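CaaX farnesyltransferase alpha subunit Ram2 (PDB 4LNB) forms, with the beta subunit Ram1, the heterodimeric protein farnesyltransferase, which transfers the farnesyl group of farnesyl diphosphate to CaaX-box proteins. Local coordinates at the interface of chains A and B. Numbering follows the deposited sequence. Chains: chain A, CaaX farnesyltransferase alpha subunit Ram2; chain B, CaaX farnesyltransferase beta subunit Ram1.

The interface of chains A and B. Residues chain A 256-258, 301-304, 338; chain B 82, 84.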
loop_
_atom_site.group_PDB
_atom_site.type_symbol
_atom_site.label_atom_id
_atom_site.label_comp_id
_atom_site.label_asym_id
_atom_site.label_seq_id
_atom_site.Cartn_x
_atom_site.Cartn_y
_atom_site.Cartn_z
ATOM N N PRO A 256 7.326 -6.154 -26.810
ATOM C CA PRO A 256 5.905 -6.527 -26.782
ATOM C C PRO A 256 5.393 -7.096 -25.455
ATOM O O PRO A 256 4.195 -6.999 -25.190
ATOM C CB PRO A 256 5.804 -7.588 -27.884
ATOM C CG PRO A 256 6.952 -7.297 -28.795
ATOM C CD PRO A 256 8.056 -6.846 -27.886
ATOM N N GLU A 257 6.269 -7.677 -24.641
ATOM C CA GLU A 257 5.840 -8.284 -23.382
ATOM C C GLU A 257 5.743 -7.255 -22.243
ATOM O O GLU A 257 5.326 -7.573 -21.131
ATOM C CB GLU A 257 6.757 -9.462 -23.010
ATOM C CG GLU A 257 6.278 -10.333 -21.845
ATOM C CD GLU A 257 4.915 -10.977 -22.083
ATOM O OE1 GLU A 257 4.451 -11.020 -23.241
ATOM O OE2 GLU A 257 4.306 -11.447 -21.099
ATOM N N ASN A 258 6.106 -6.013 -22.543
ATOM C CA ASN A 258 6.016 -4.915 -21.579
ATOM C C ASN A 258 4.560 -4.521 -21.317
ATOM O O ASN A 258 3.874 -4.040 -22.212
ATOM C CB ASN A 258 6.819 -3.729 -22.120
ATOM C CG ASN A 258 6.747 -2.494 -21.239
ATOM O OD1 ASN A 258 6.364 -2.547 -20.070
ATOM N ND2 ASN A 258 7.143 -1.363 -21.811
ATOM N N VAL A 301 3.692 -16.843 -30.158
ATOM C CA VAL A 301 3.212 -15.698 -29.390
ATOM C C VAL A 301 4.342 -14.787 -28.917
ATOM O O VAL A 301 5.253 -15.220 -28.210
ATOM C CB VAL A 301 2.373 -16.152 -28.181
ATOM C CG1 VAL A 301 1.967 -14.958 -27.336
ATOM C CG2 VAL A 301 1.148 -16.920 -28.654
ATOM N N LYS A 302 4.273 -13.518 -29.305
ATOM C CA LYS A 302 5.291 -12.549 -28.917
ATOM C C LYS A 302 4.848 -11.673 -27.750
ATOM O O LYS A 302 5.630 -10.873 -27.234
ATOM C CB LYS A 302 5.676 -11.673 -30.110
ATOM C CG LYS A 302 6.315 -12.439 -31.255
ATOM C CD LYS A 302 6.766 -11.494 -32.356
ATOM C CE LYS A 302 7.505 -12.233 -33.458
ATOM N NZ LYS A 302 8.035 -11.295 -34.485
ATOM N N SER A 303 3.595 -11.827 -27.332
ATOM C CA SER A 303 3.058 -11.020 -26.238
ATOM C C SER A 303 1.808 -11.636 -25.619
ATOM O O SER A 303 0.821 -11.869 -26.312
ATOM C CB SER A 303 2.730 -9.608 -26.728
ATOM O OG SER A 303 2.168 -8.834 -25.682
ATOM N N SER A 304 1.850 -11.880 -24.313
ATOM C CA SER A 304 0.682 -12.380 -23.594
ATOM C C SER A 304 -0.382 -11.291 -23.462
ATOM O O SER A 304 -1.573 -11.579 -23.324
ATOM C CB SER A 304 1.083 -12.904 -22.214
ATOM O OG SER A 304 1.676 -11.882 -21.433
ATOM N N TYR A 338 0.971 -19.137 -21.318
ATOM C CA TYR A 338 1.553 -17.794 -21.390
ATOM C C TYR A 338 1.456 -16.915 -20.136
ATOM O O TYR A 338 2.222 -15.961 -19.992
ATOM C CB TYR A 338 1.046 -17.068 -22.640
ATOM C CG TYR A 338 1.422 -17.810 -23.901
ATOM C CD1 TYR A 338 2.748 -17.889 -24.309
ATOM C CD2 TYR A 338 0.461 -18.452 -24.669
ATOM C CE1 TYR A 338 3.104 -18.573 -25.453
ATOM C CE2 TYR A 338 0.808 -19.142 -25.816
ATOM C CZ TYR A 338 2.132 -19.198 -26.202
ATOM O OH TYR A 338 2.488 -19.879 -27.340
ATOM N N ILE B 82 7.951 -16.301 -22.677
ATOM C CA ILE B 82 8.145 -15.139 -23.538
ATOM C C ILE B 82 9.216 -14.199 -22.995
ATOM O O ILE B 82 9.144 -13.760 -21.848
ATOM C CB ILE B 82 6.835 -14.341 -23.707
ATOM C CG1 ILE B 82 5.735 -15.228 -24.290
ATOM C CG2 ILE B 82 7.063 -13.117 -24.587
ATOM C CD1 ILE B 82 4.416 -14.511 -24.479
ATOM N N ASP B 84 11.509 -10.676 -24.189
ATOM C CA ASP B 84 11.826 -9.603 -25.122
ATOM C C ASP B 84 13.332 -9.548 -25.344
ATOM O O ASP B 84 14.109 -9.869 -24.448
ATOM C CB ASP B 84 11.363 -8.253 -24.569
ATOM C CG ASP B 84 9.852 -8.120 -24.517
ATOM O OD1 ASP B 84 9.165 -8.728 -25.362
ATOM O OD2 ASP B 84 9.355 -7.388 -23.632
HETATM O O HOH W 1 5.330 -15.985 -20.960
HETATM O O HOH W 2 8.447 -10.517 -27.204
#
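B:Ile82 pushes its side chain into a socket of the alpha subunit built from A:Val301, A:Ser304, A:Tyr338 and the carboxylate of A:Glu257. Its extended chain (chi2 180°) carries CD1 deep into the socket, where this methyl lies 3.8 Å from CG1 of A:Val301 and equally near CD1 on the rim of the A:Tyr338 ring. The isoleucine crosses the tyrosine at about a right angle, while CB of A:Val301 covers one face of that ring near its edge. The other branch, CG2, rests against the A:Glu257 carboxylate, 3.6 Å from OE1. That carboxylate is held from behind by the start of helix 304-315: the backbone N of A:Ser304 gives a hydrogen bond to the syn lone pair of OE1 (2.9 Å), and the A:Ser304 hydroxyl OG binds OE2 (2.7 Å). These bonds hold the carboxylate that B:Ile82 packs on, and may help to stabilise the negative charge of A:Glu257.

The B:Asp84 side is looser and wetter. OD1 of the B:Asp84 carboxylate accepts a hydrogen bond from the backbone N of A:Glu257 on its syn lone pair, 3.2 Å long and bent to 154° at the hydrogen, and water 2 links OD1 to the carbonyl O of A:Lys302. Water also reaches the backbone end of B:Ile82, where water 1 joins N to the carbonyl O of A:Tyr338.

In this heterodimer, a beta-subunit loop preceding helix 89-105 docks where the alpha-subunit turn between helices 238-254 and 259-272 meets strand 300-301 and the end of helix 323-338.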